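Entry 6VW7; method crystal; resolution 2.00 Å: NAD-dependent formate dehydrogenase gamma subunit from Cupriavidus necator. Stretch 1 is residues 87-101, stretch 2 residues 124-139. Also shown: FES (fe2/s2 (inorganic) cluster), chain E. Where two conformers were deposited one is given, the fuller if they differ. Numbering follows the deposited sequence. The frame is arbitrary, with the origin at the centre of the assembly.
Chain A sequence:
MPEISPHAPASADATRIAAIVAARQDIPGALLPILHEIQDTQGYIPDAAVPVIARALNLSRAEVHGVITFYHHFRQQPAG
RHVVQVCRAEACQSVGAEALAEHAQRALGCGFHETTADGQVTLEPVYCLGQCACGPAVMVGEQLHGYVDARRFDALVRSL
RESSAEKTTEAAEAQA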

# COMPACT_ATOMS: atom_id res chain seq x y z
N CYS A 87 -14.14 -3.61 -0.79
CA CYS A 87 -13.33 -3.16 0.33
C CYS A 87 -14.20 -2.81 1.52
O CYS A 87 -15.22 -2.13 1.38
CB CYS A 87 -12.47 -1.96 -0.06
SG CYS A 87 -11.44 -1.46 1.36
N ARG A 88 -13.80 -3.30 2.70
CA ARG A 88 -14.52 -3.10 3.95
C ARG A 88 -13.75 -2.27 4.95
O ARG A 88 -14.21 -2.10 6.09
CB ARG A 88 -14.86 -4.46 4.57
CG ARG A 88 -15.93 -5.29 3.84
CD ARG A 88 -16.42 -6.36 4.81
NE ARG A 88 -16.81 -5.77 6.08
CZ ARG A 88 -16.57 -6.31 7.28
NH1 ARG A 88 -15.94 -7.48 7.38
NH2 ARG A 88 -16.96 -5.68 8.39
N ALA A 89 -12.58 -1.75 4.58
CA ALA A 89 -11.69 -1.09 5.53
C ALA A 89 -12.05 0.39 5.68
O ALA A 89 -12.96 0.91 5.02
CB ALA A 89 -10.24 -1.27 5.09
N GLU A 90 -11.28 1.09 6.52
CA GLU A 90 -11.73 2.36 7.10
C GLU A 90 -11.97 3.45 6.06
O GLU A 90 -12.98 4.16 6.12
CB GLU A 90 -10.71 2.85 8.13
CG GLU A 90 -10.74 2.08 9.46
CD GLU A 90 -9.85 0.84 9.44
OE1 GLU A 90 -9.49 0.37 8.33
OE2 GLU A 90 -9.52 0.32 10.53
N ALA A 91 -11.05 3.65 5.11
CA ALA A 91 -11.25 4.79 4.21
C ALA A 91 -12.48 4.58 3.34
O ALA A 91 -13.28 5.51 3.15
CB ALA A 91 -10.01 5.06 3.36
N CYS A 92 -12.67 3.37 2.82
CA CYS A 92 -13.90 3.11 2.08
C CYS A 92 -15.13 3.19 2.97
O CYS A 92 -16.20 3.60 2.50
CB CYS A 92 -13.80 1.77 1.37
SG CYS A 92 -12.68 1.93 -0.03
N GLN A 93 -15.02 2.77 4.24
CA GLN A 93 -16.13 2.95 5.19
C GLN A 93 -16.57 4.39 5.26
O GLN A 93 -17.77 4.68 5.35
CB GLN A 93 -15.73 2.50 6.59
CG GLN A 93 -15.66 1.01 6.82
CD GLN A 93 -15.00 0.70 8.15
OE1 GLN A 93 -15.02 1.53 9.08
NE2 GLN A 93 -14.36 -0.46 8.23
N SER A 94 -15.60 5.31 5.31
CA SER A 94 -15.88 6.73 5.49
C SER A 94 -16.65 7.33 4.32
O SER A 94 -17.23 8.42 4.47
CB SER A 94 -14.58 7.50 5.73
OG SER A 94 -13.90 7.75 4.52
N VAL A 95 -16.66 6.66 3.17
CA VAL A 95 -17.42 7.15 2.02
C VAL A 95 -18.45 6.13 1.56
O VAL A 95 -18.85 6.13 0.39
CB VAL A 95 -16.48 7.54 0.87
CG1 VAL A 95 -15.68 8.80 1.26
CG2 VAL A 95 -15.56 6.36 0.48
N GLY A 96 -18.90 5.26 2.45
CA GLY A 96 -20.08 4.46 2.22
C GLY A 96 -19.89 2.98 1.94
O GLY A 96 -20.82 2.35 1.40
N ALA A 97 -18.75 2.39 2.30
CA ALA A 97 -18.53 0.97 2.00
C ALA A 97 -19.56 0.07 2.67
O ALA A 97 -19.89 -0.99 2.14
CB ALA A 97 -17.11 0.54 2.41
N GLU A 98 -20.09 0.48 3.84
CA GLU A 98 -21.00 -0.41 4.56
C GLU A 98 -22.32 -0.57 3.83
O GLU A 98 -22.83 -1.69 3.69
CB GLU A 98 -21.26 0.14 5.97
CG GLU A 98 -20.02 0.52 6.77
CD GLU A 98 -19.76 2.03 6.75
OE1 GLU A 98 -19.77 2.62 7.87
OE2 GLU A 98 -19.66 2.63 5.64
N ALA A 99 -22.89 0.54 3.34
CA ALA A 99 -24.12 0.45 2.55
C ALA A 99 -23.89 -0.30 1.25
O ALA A 99 -24.76 -1.06 0.80
CB ALA A 99 -24.67 1.85 2.28
N LEU A 100 -22.73 -0.10 0.62
CA LEU A 100 -22.43 -0.82 -0.61
C LEU A 100 -22.39 -2.32 -0.38
O LEU A 100 -22.89 -3.10 -1.20
CB LEU A 100 -21.10 -0.33 -1.20
CG LEU A 100 -20.58 -1.09 -2.42
CD1 LEU A 100 -21.51 -0.94 -3.63
CD2 LEU A 100 -19.17 -0.64 -2.77
N ALA A 101 -21.80 -2.75 0.75
CA ALA A 101 -21.74 -4.17 1.07
C ALA A 101 -23.13 -4.75 1.32
O ALA A 101 -23.42 -5.89 0.94
CB ALA A 101 -20.84 -4.40 2.28
FE1 FES E . -10.70 0.74 0.82
FE2 FES E . -8.14 1.51 1.14
S1 FES E . -9.16 0.97 -0.77
S2 FES E . -9.79 1.47 2.66
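Stretch 2, residues 124-139: EPVYCLGQCACGPAVM

Stretch 2 enters as the end of a strand, E124 to V126, runs through loop and turn from Y127 to A137, and leaves as the start of a second strand at V138. It meets stretch 1 at both strand ends and, between them, round the iron-sulfur cluster. The two stretches bury 753 Å² against each other. P136, C87 and R88 cover the most surface.

C87 lies between V126 and A137 of stretch 2. It forms a parallel bridge with V126, with the CA atoms of C87 and V126 4.7 Å apart. The side chains of C87 and V126 share one face of the sheet, and C87 CB is 4.1 Å from V126 CG1. V126 O accepts a hydrogen bond from R88 N at 2.9 Å and also lies 3.2 Å from C87 CA. C87 N donates to A137 O at 3.1 Å, nearly straight. Water 1 adds a second link here, donating to C87 O and to A137 O, each 2.9 Å from the water oxygen.

The chain of stretch 2 then turns out of the strand. C128 has a phi of 80°, and its N makes a weak hydrogen bond to C87 SG at 3.3 Å. A89 CB packs 4.3 Å from C128 CB. The CA-to-CB bond of R88 points toward stretch 2; R88 CD is 3.7 Å from P125 CB and R88 NH1 is 2.9 Å from Y127 OH. The Y127 CA-to-CB bond points away, but the far end of the side chain comes back to R88.

The cluster ties the stretches together. C87 SG and C92 SG bind FE1 at 2.4 and 2.5 Å; C128 SG and C132 SG bind FE2 at 2.6 and 2.5 Å. Beside it, A91 CB packs 3.6 Å from C132 CB. Q131 to C134 form a type I turn.

P136 follows a cis peptide bond and sits against C92, V95, G96, A97 and L100. Its CG is 3.3 Å from V95 O, its CD 3.8 Å from V95 CG2, and its CB 3.7 Å from L100 CD2. The C92 and P136 CA atoms are 4.6 Å apart. G135 passes close to C92, with G135 CA 3.9 Å from C92 SG; a CB on G135 would fall 2.6 Å from C92 SG, a clash. L100 CD2 also reaches V138 CG2 at 4.1 Å, where the second strand begins.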

# COMPACT_ATOMS: atom_id res chain seq x y z
N GLU A 124 -16.48 -11.46 -2.11
CA GLU A 124 -15.45 -11.55 -1.09
C GLU A 124 -15.17 -10.18 -0.49
O GLU A 124 -15.19 -9.17 -1.21
CB GLU A 124 -14.14 -12.10 -1.67
CG GLU A 124 -14.22 -13.53 -2.18
CD GLU A 124 -14.06 -14.57 -1.09
OE1 GLU A 124 -13.98 -14.21 0.11
OE2 GLU A 124 -14.02 -15.77 -1.43
N PRO A 125 -14.88 -10.10 0.81
CA PRO A 125 -14.37 -8.85 1.37
C PRO A 125 -12.88 -8.74 1.11
O PRO A 125 -12.17 -9.74 0.94
CB PRO A 125 -14.68 -8.97 2.87
CG PRO A 125 -14.50 -10.45 3.13
CD PRO A 125 -14.88 -11.17 1.82
N VAL A 126 -12.41 -7.50 1.02
CA VAL A 126 -10.99 -7.20 1.00
C VAL A 126 -10.78 -6.03 1.94
O VAL A 126 -11.69 -5.22 2.16
CB VAL A 126 -10.48 -6.90 -0.43
CG1 VAL A 126 -11.20 -5.69 -1.02
CG2 VAL A 126 -8.96 -6.73 -0.46
N TYR A 127 -9.59 -5.96 2.55
CA TYR A 127 -9.29 -4.95 3.56
C TYR A 127 -8.21 -4.02 3.01
O TYR A 127 -7.01 -4.19 3.25
CB TYR A 127 -8.90 -5.64 4.89
CG TYR A 127 -10.10 -6.44 5.38
CD1 TYR A 127 -11.16 -5.81 6.01
CD2 TYR A 127 -10.20 -7.81 5.13
CE1 TYR A 127 -12.29 -6.53 6.41
CE2 TYR A 127 -11.31 -8.54 5.54
CZ TYR A 127 -12.35 -7.90 6.17
OH TYR A 127 -13.46 -8.63 6.55
N CYS A 128 -8.68 -3.03 2.24
CA CYS A 128 -7.91 -1.99 1.55
C CYS A 128 -7.27 -2.48 0.26
O CYS A 128 -6.53 -3.46 0.23
CB CYS A 128 -6.84 -1.38 2.47
SG CYS A 128 -6.07 0.07 1.77
N LEU A 129 -7.57 -1.78 -0.83
CA LEU A 129 -6.95 -2.02 -2.13
C LEU A 129 -5.92 -0.96 -2.48
O LEU A 129 -5.48 -0.89 -3.63
CB LEU A 129 -8.02 -2.09 -3.21
CG LEU A 129 -8.97 -3.29 -3.07
CD1 LEU A 129 -10.28 -3.08 -3.84
CD2 LEU A 129 -8.24 -4.55 -3.53
N GLY A 130 -5.53 -0.12 -1.51
CA GLY A 130 -4.67 1.00 -1.83
C GLY A 130 -5.33 2.01 -2.73
O GLY A 130 -4.64 2.79 -3.40
N GLN A 131 -6.67 2.04 -2.76
CA GLN A 131 -7.46 2.99 -3.52
C GLN A 131 -8.20 3.95 -2.60
O GLN A 131 -9.31 4.40 -2.91
CB GLN A 131 -8.46 2.25 -4.41
CG GLN A 131 -7.83 1.12 -5.29
CD GLN A 131 -6.65 1.60 -6.08
OE1 GLN A 131 -6.69 2.67 -6.69
NE2 GLN A 131 -5.56 0.83 -6.06
N CYS A 132 -7.59 4.25 -1.44
CA CYS A 132 -8.30 4.81 -0.29
C CYS A 132 -8.81 6.23 -0.51
O CYS A 132 -9.64 6.70 0.29
CB CYS A 132 -7.38 4.80 0.92
SG CYS A 132 -6.40 3.29 1.07
N ALA A 133 -8.30 6.94 -1.50
CA ALA A 133 -8.79 8.28 -1.81
C ALA A 133 -9.87 8.30 -2.89
O ALA A 133 -10.32 9.39 -3.27
CB ALA A 133 -7.63 9.18 -2.23
N CYS A 134 -10.27 7.15 -3.44
CA CYS A 134 -11.29 7.13 -4.47
C CYS A 134 -12.25 5.96 -4.26
O CYS A 134 -12.71 5.33 -5.21
CB CYS A 134 -10.66 7.09 -5.87
SG CYS A 134 -9.69 5.62 -6.26
N GLY A 135 -12.57 5.69 -3.00
CA GLY A 135 -13.51 4.64 -2.68
C GLY A 135 -14.94 5.10 -2.79
O GLY A 135 -15.21 6.24 -3.17
N PRO A 136 -15.90 4.21 -2.46
CA PRO A 136 -15.69 2.81 -2.11
C PRO A 136 -15.08 2.02 -3.28
O PRO A 136 -15.41 2.26 -4.45
CB PRO A 136 -17.10 2.30 -1.80
CG PRO A 136 -17.88 3.52 -1.46
CD PRO A 136 -17.32 4.60 -2.34
N ALA A 137 -14.14 1.13 -2.96
CA ALA A 137 -13.34 0.46 -3.96
C ALA A 137 -13.81 -0.98 -4.13
O ALA A 137 -14.23 -1.63 -3.16
CB ALA A 137 -11.86 0.50 -3.57
N VAL A 138 -13.75 -1.46 -5.37
CA VAL A 138 -14.09 -2.84 -5.72
C VAL A 138 -13.06 -3.33 -6.72
O VAL A 138 -12.62 -2.58 -7.59
CB VAL A 138 -15.52 -2.94 -6.31
CG1 VAL A 138 -15.78 -4.33 -6.89
CG2 VAL A 138 -16.56 -2.62 -5.23
N MET A 139 -12.66 -4.59 -6.58
CA MET A 139 -11.80 -5.25 -7.56
C MET A 139 -12.50 -6.49 -8.10
O MET A 139 -13.03 -7.30 -7.32
CB MET A 139 -10.45 -5.66 -6.94
CG MET A 139 -9.44 -6.22 -7.98
SD MET A 139 -7.79 -6.38 -7.23
CE MET A 139 -6.90 -5.11 -8.08
O HOH W 1 -15.74 -0.52 -1.00